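Local coordinates for anopheles gambiae adenosine kinase (Anopheles gambiae, PDB 3LOO), which catalyses the ATP-dependent phosphorylation of adenosine to AMP, as a member of the pfkB family of carbohydrate kinases, at residues A38-D43 / A140-G145; R96-I101 / G123-Y128. All coordinates share one frame; numbering follows the deposited sequence.

Contact 1: residues A38-D43 / A140-G145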
loop_
_atom_site.group_PDB
_atom_site.type_symbol
_atom_site.label_atom_id
_atom_site.label_comp_id
_atom_site.label_asym_id
_atom_site.label_seq_id
_atom_site.Cartn_x
_atom_site.Cartn_y
_atom_site.Cartn_z
ATOM N N ALA A 38 14.219 -8.623 -10.528
ATOM C CA ALA A 38 14.993 -9.631 -11.274
ATOM C C ALA A 38 14.741 -11.057 -10.829
ATOM O O ALA A 38 14.311 -11.328 -9.694
ATOM C CB ALA A 38 16.522 -9.320 -11.233
ATOM N N VAL A 39 15.016 -11.979 -11.745
ATOM C CA VAL A 39 15.061 -13.386 -11.415
ATOM C C VAL A 39 16.437 -13.698 -10.850
ATOM O O VAL A 39 17.460 -13.337 -11.422
ATOM C CB VAL A 39 14.699 -14.265 -12.638
ATOM C CG1 VAL A 39 15.010 -15.759 -12.362
ATOM C CG2 VAL A 39 13.229 -14.050 -12.969
ATOM N N VAL A 40 16.469 -14.331 -9.687
ATOM C CA VAL A 40 17.743 -14.679 -9.085
ATOM C C VAL A 40 17.628 -16.047 -8.456
ATOM O O VAL A 40 16.520 -16.593 -8.362
ATOM C CB VAL A 40 18.182 -13.633 -8.003
ATOM C CG1 VAL A 40 18.048 -12.209 -8.526
ATOM C CG2 VAL A 40 17.415 -13.820 -6.699
ATOM N N GLU A 41 18.762 -16.584 -7.998
ATOM C CA GLU A 41 18.777 -17.861 -7.260
ATOM C C GLU A 41 19.191 -17.667 -5.804
ATOM O O GLU A 41 19.654 -16.582 -5.433
ATOM C CB GLU A 41 19.660 -18.890 -7.988
ATOM C CG GLU A 41 18.941 -19.524 -9.186
ATOM C CD GLU A 41 19.832 -20.433 -10.040
ATOM O OE1 GLU A 41 20.254 -21.509 -9.560
ATOM O OE2 GLU A 41 20.082 -20.079 -11.212
ATOM N N LYS A 42 19.048 -18.725 -4.998
ATOM C CA LYS A 42 19.240 -18.669 -3.534
ATOM C C LYS A 42 20.568 -18.119 -3.069
ATOM O O LYS A 42 20.632 -17.503 -2.004
ATOM C CB LYS A 42 19.046 -20.040 -2.885
ATOM C CG LYS A 42 17.618 -20.348 -2.517
ATOM C CD LYS A 42 16.961 -21.350 -3.468
ATOM C CE LYS A 42 15.431 -21.321 -3.319
ATOM N NZ LYS A 42 15.001 -20.678 -2.026
ATOM N N ASP A 43 21.632 -18.337 -3.855
ATOM C CA ASP A 43 22.946 -17.823 -3.477
ATOM C C ASP A 43 22.938 -16.314 -3.395
ATOM O O ASP A 43 23.644 -15.732 -2.567
ATOM C CB ASP A 43 24.060 -18.312 -4.425
ATOM C CG ASP A 43 23.716 -18.090 -5.890
ATOM O OD1 ASP A 43 24.656 -17.851 -6.685
ATOM O OD2 ASP A 43 22.511 -18.156 -6.241
ATOM N N ALA A 140 14.267 -3.635 -3.982
ATOM C CA ALA A 140 14.682 -4.863 -4.638
ATOM C C ALA A 140 13.513 -5.816 -4.611
ATOM O O ALA A 140 12.919 -6.037 -3.544
ATOM C CB ALA A 140 15.901 -5.482 -3.892
ATOM N N VAL A 141 13.168 -6.379 -5.769
ATOM C CA VAL A 141 12.130 -7.397 -5.857
ATOM C C VAL A 141 12.788 -8.628 -6.481
ATOM O O VAL A 141 13.023 -8.669 -7.695
ATOM C CB VAL A 141 10.965 -6.955 -6.767
ATOM C CG1 VAL A 141 9.944 -8.083 -6.911
ATOM C CG2 VAL A 141 10.280 -5.665 -6.260
ATOM N N LEU A 142 13.125 -9.612 -5.652
ATOM C CA LEU A 142 13.891 -10.770 -6.096
ATOM C C LEU A 142 12.970 -11.949 -6.282
ATOM O O LEU A 142 12.293 -12.365 -5.343
ATOM C CB LEU A 142 14.974 -11.115 -5.066
ATOM C CG LEU A 142 15.866 -9.958 -4.650
ATOM C CD1 LEU A 142 17.001 -10.445 -3.782
ATOM C CD2 LEU A 142 16.403 -9.274 -5.898
ATOM N N VAL A 143 12.947 -12.479 -7.499
ATOM C CA VAL A 143 12.107 -13.629 -7.828
ATOM C C VAL A 143 12.944 -14.918 -7.836
ATOM O O VAL A 143 13.939 -15.030 -8.571
ATOM C CB VAL A 143 11.416 -13.425 -9.189
ATOM C CG1 VAL A 143 10.715 -14.701 -9.633
ATOM C CG2 VAL A 143 10.457 -12.260 -9.112
ATOM N N THR A 144 12.558 -15.865 -6.984
ATOM C CA THR A 144 13.207 -17.175 -6.905
ATOM C C THR A 144 12.111 -18.228 -6.912
ATOM O O THR A 144 11.327 -18.321 -5.954
ATOM C CB THR A 144 14.046 -17.339 -5.643
ATOM O OG1 THR A 144 15.111 -16.377 -5.646
ATOM C CG2 THR A 144 14.658 -18.718 -5.614
ATOM N N GLY A 145 12.066 -19.001 -7.999
ATOM C CA GLY A 145 10.981 -19.948 -8.249
ATOM C C GLY A 145 9.675 -19.180 -8.272
ATOM O O GLY A 145 9.545 -18.223 -9.030
#

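Contact 2: residues R96-I101 / G123-Y128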
loop_
_atom_site.group_PDB
_atom_site.type_symbol
_atom_site.label_atom_id
_atom_site.label_comp_id
_atom_site.label_asym_id
_atom_site.label_seq_id
_atom_site.Cartn_x
_atom_site.Cartn_y
_atom_site.Cartn_z
ATOM N N ARG A 96 -10.218 9.369 -14.872
ATOM C CA ARG A 96 -10.496 10.771 -14.630
ATOM C C ARG A 96 -9.313 11.261 -13.832
ATOM O O ARG A 96 -9.266 11.031 -12.609
ATOM C CB ARG A 96 -11.821 10.973 -13.891
ATOM C CG ARG A 96 -12.075 12.419 -13.615
ATOM C CD ARG A 96 -13.184 12.613 -12.576
ATOM N NE ARG A 96 -13.405 14.048 -12.459
ATOM C CZ ARG A 96 -12.556 14.909 -11.920
ATOM N NH1 ARG A 96 -11.397 14.495 -11.397
ATOM N NH2 ARG A 96 -12.869 16.197 -11.888
ATOM N N PRO A 97 -8.359 11.923 -14.517
ATOM C CA PRO A 97 -7.137 12.387 -13.900
ATOM C C PRO A 97 -7.387 13.318 -12.715
ATOM O O PRO A 97 -8.402 14.052 -12.677
ATOM C CB PRO A 97 -6.408 13.122 -15.054
ATOM C CG PRO A 97 -6.882 12.421 -16.316
ATOM C CD PRO A 97 -8.357 12.148 -15.986
ATOM N N ARG A 98 -6.469 13.259 -11.754
ATOM C CA ARG A 98 -6.444 14.171 -10.584
ATOM C C ARG A 98 -7.456 13.842 -9.518
ATOM O O ARG A 98 -7.556 14.568 -8.524
ATOM C CB ARG A 98 -6.565 15.657 -11.011
ATOM C CG ARG A 98 -5.376 16.199 -11.814
ATOM C CD ARG A 98 -5.686 17.645 -12.311
ATOM N NE ARG A 98 -6.213 18.487 -11.222
ATOM C CZ ARG A 98 -5.488 19.272 -10.434
ATOM N NH1 ARG A 98 -4.181 19.332 -10.584
ATOM N NH2 ARG A 98 -6.083 20.016 -9.492
ATOM N N THR A 99 -8.199 12.755 -9.704
ATOM C CA THR A 99 -9.157 12.292 -8.710
ATOM C C THR A 99 -8.401 11.856 -7.414
ATOM O O THR A 99 -8.919 12.037 -6.310
ATOM C CB THR A 99 -10.091 11.177 -9.243
ATOM O OG1 THR A 99 -10.723 11.621 -10.452
ATOM C CG2 THR A 99 -11.201 10.871 -8.255
ATOM N N ALA A 100 -7.189 11.302 -7.575
ATOM C CA ALA A 100 -6.337 10.935 -6.424
ATOM C C ALA A 100 -5.068 11.779 -6.359
ATOM O O ALA A 100 -4.449 12.089 -7.402
ATOM C CB ALA A 100 -6.002 9.431 -6.437
ATOM N N ILE A 101 -4.715 12.185 -5.140
ATOM C CA ILE A 101 -3.504 12.934 -4.862
ATOM C C ILE A 101 -2.511 12.041 -4.059
ATOM O O ILE A 101 -2.927 11.389 -3.103
ATOM C CB ILE A 101 -3.820 14.176 -4.013
ATOM C CG1 ILE A 101 -4.726 15.156 -4.810
ATOM C CG2 ILE A 101 -2.532 14.888 -3.624
ATOM C CD1 ILE A 101 -5.362 16.181 -3.895
ATOM N N GLY A 123 -2.750 9.251 -14.209
ATOM C CA GLY A 123 -3.789 10.189 -13.765
ATOM C C GLY A 123 -3.632 10.678 -12.315
ATOM O O GLY A 123 -4.412 11.507 -11.834
ATOM N N VAL A 124 -2.617 10.182 -11.604
ATOM C CA VAL A 124 -2.360 10.696 -10.259
ATOM C C VAL A 124 -1.866 12.122 -10.282
ATOM O O VAL A 124 -0.993 12.498 -11.101
ATOM C CB VAL A 124 -1.340 9.778 -9.501
ATOM C CG1 VAL A 124 -1.180 10.211 -8.048
ATOM C CG2 VAL A 124 -1.811 8.309 -9.605
ATOM N N ASN A 125 -2.402 12.919 -9.360
ATOM C CA ASN A 125 -1.831 14.197 -9.041
ATOM C C ASN A 125 -0.718 13.927 -8.009
ATOM O O ASN A 125 -0.992 13.779 -6.816
ATOM C CB ASN A 125 -2.907 15.151 -8.491
ATOM C CG ASN A 125 -2.340 16.496 -8.087
ATOM O OD1 ASN A 125 -1.143 16.723 -8.223
ATOM N ND2 ASN A 125 -3.194 17.403 -7.587
ATOM N N VAL A 126 0.532 13.884 -8.467
ATOM C CA VAL A 126 1.633 13.612 -7.544
ATOM C C VAL A 126 2.121 14.906 -6.918
ATOM O O VAL A 126 2.401 15.871 -7.613
ATOM C CB VAL A 126 2.844 12.866 -8.176
ATOM C CG1 VAL A 126 2.360 11.687 -8.987
ATOM C CG2 VAL A 126 3.635 13.788 -9.005
ATOM N N GLN A 127 2.197 14.898 -5.606
ATOM C CA GLN A 127 2.634 16.077 -4.865
ATOM C C GLN A 127 3.839 15.693 -4.024
ATOM O O GLN A 127 3.778 15.610 -2.798
ATOM C CB GLN A 127 1.463 16.620 -4.067
ATOM C CG GLN A 127 0.348 17.156 -4.976
ATOM C CD GLN A 127 0.714 18.467 -5.672
ATOM O OE1 GLN A 127 0.366 18.683 -6.843
ATOM N NE2 GLN A 127 1.389 19.360 -4.949
ATOM N N TYR A 128 4.922 15.371 -4.736
ATOM C CA TYR A 128 6.164 14.896 -4.104
ATOM C C TYR A 128 6.874 16.029 -3.361
ATOM O O TYR A 128 7.066 17.109 -3.916
ATOM C CB TYR A 128 7.161 14.350 -5.135
ATOM C CG TYR A 128 6.820 13.060 -5.870
ATOM C CD1 TYR A 128 6.000 12.051 -5.317
ATOM C CD2 TYR A 128 7.344 12.845 -7.139
ATOM C CE1 TYR A 128 5.732 10.861 -6.056
ATOM C CE2 TYR A 128 7.106 11.663 -7.851
ATOM C CZ TYR A 128 6.299 10.681 -7.313
ATOM O OH TYR A 128 6.071 9.534 -8.098
#

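Contact 1: residues A38-D43 / A140-G145
Ala-38 and Val-143 are joined where two parallel strands run out together. The amide N of Val-143 gives its hydrogen to Ala-38 O at 2.8 Å, while Ala-38 N reaches back to Val-141 O at 3.1 Å, so both polar backbone atoms of Ala-38 are used on this one neighbour. One step on, Val-40 N binds Val-143 O at 2.9 Å, with the N-H pointing almost straight at the oxygen (173°). Val-39 CA brings its C-H to the same carbonyl, adding a weaker contact at 3.5 Å between Val-39 CA and Val-143 O.

Past the last bridge, side chains take over. Thr-144 OG1 stands beside its own backbone N (chi1 -63°) and lies 3.1 Å from Val-40 O, a possible hydrogen bond, since the one proton has another acceptor within reach. Threonine suits this strand end, since its methyl, CG2, also receives the aliphatic part of Lys-42, CE lying 3.6 Å from CG2. Val-40 CG2, set between its backbone N and carbonyl carbon (chi1 -48°), touches Thr-144 OG1 at 3.6 Å and Leu-142 CB at 4.0 Å.

Leu-142 and Val-40 continue onto helix 64-73, touching Leu-69 and Tyr-73, and small Ala-38 rests on Ala-75. Strand 137-144 lies between strands 33-39 and 147-153, bonded to the latter through Leu-142 and Ser-149, and helix 42-47 starts within the contact, near Lys-42.

Contact 2: residues R96-I101 / G123-Y128
Gly-123 and Arg-98 make the close end of this contact: Arg-98 N binds Gly-123 O at 2.7 Å, in the plane of the carbonyl and nearly straight at 173°. Pro-97 CA sits beside the same oxygen, and the two backbones come within 4.0 Å, CA of Pro-97 to CA of Gly-123. Having no side chain, Gly-123 can lie against Pro-97 and adopt the positive phi of the Schellman motif that ends helix 110-122. Farther in, Asn-125 N donates to Ala-100 O at 3.0 Å, and Ile-101 pairs with Asn-125 in parallel register. With CG anti to its backbone N (chi1 178°), Asn-125 lies alongside Ile-101, whose CG1 is 4.1 Å from Asn-125 CB. Ile-101 CG2 meets Gln-127 CG at 3.9 Å, hydrocarbon against hydrocarbon. Thr-99 OG1 bonds Arg-96 O at 2.7 Å, bracing the turn from its buried side.

The outer side is looser. Pro-97 and Arg-98 are exposed on a type II turn, Arg-98 with the positive phi of its third position. The Asn-125 amide lies over one face of its guanidinium, the planes 28° apart; the strong partner is Asp-23, whose two carboxylate oxygens form salt bridges with Arg-98 and Arg-96 respectively. The segments bring together the beginnings of the two parallel strands, 100-107 and 125-131, of a beta-alpha-beta unit connected through helix 110-122, at the edge of the large sheet of the pfkB-type kinase fold.

After strand 26-29 the chain enters strand 33-39, which forms one side of contact 1, but its partner, strand 137-144, arrives about a hundred residues later. Within that long loop the chain adds helices 64-73 and 82-94, then enters segment 96-101. Contact 2 closes a much shorter loop, around helix 110-122, and is therefore nested inside the loop of contact 1. After strand 125-131 the chain passes directly into strand 137-144. Contact 2 thus ties the edge strand 125-131 of the nine-stranded sheet to its neighbour 100-107, whereas contact 1 joins strands of the separate five-stranded sheet. Their centres lie 33 Å apart, and their nearest atoms about 16 Å apart.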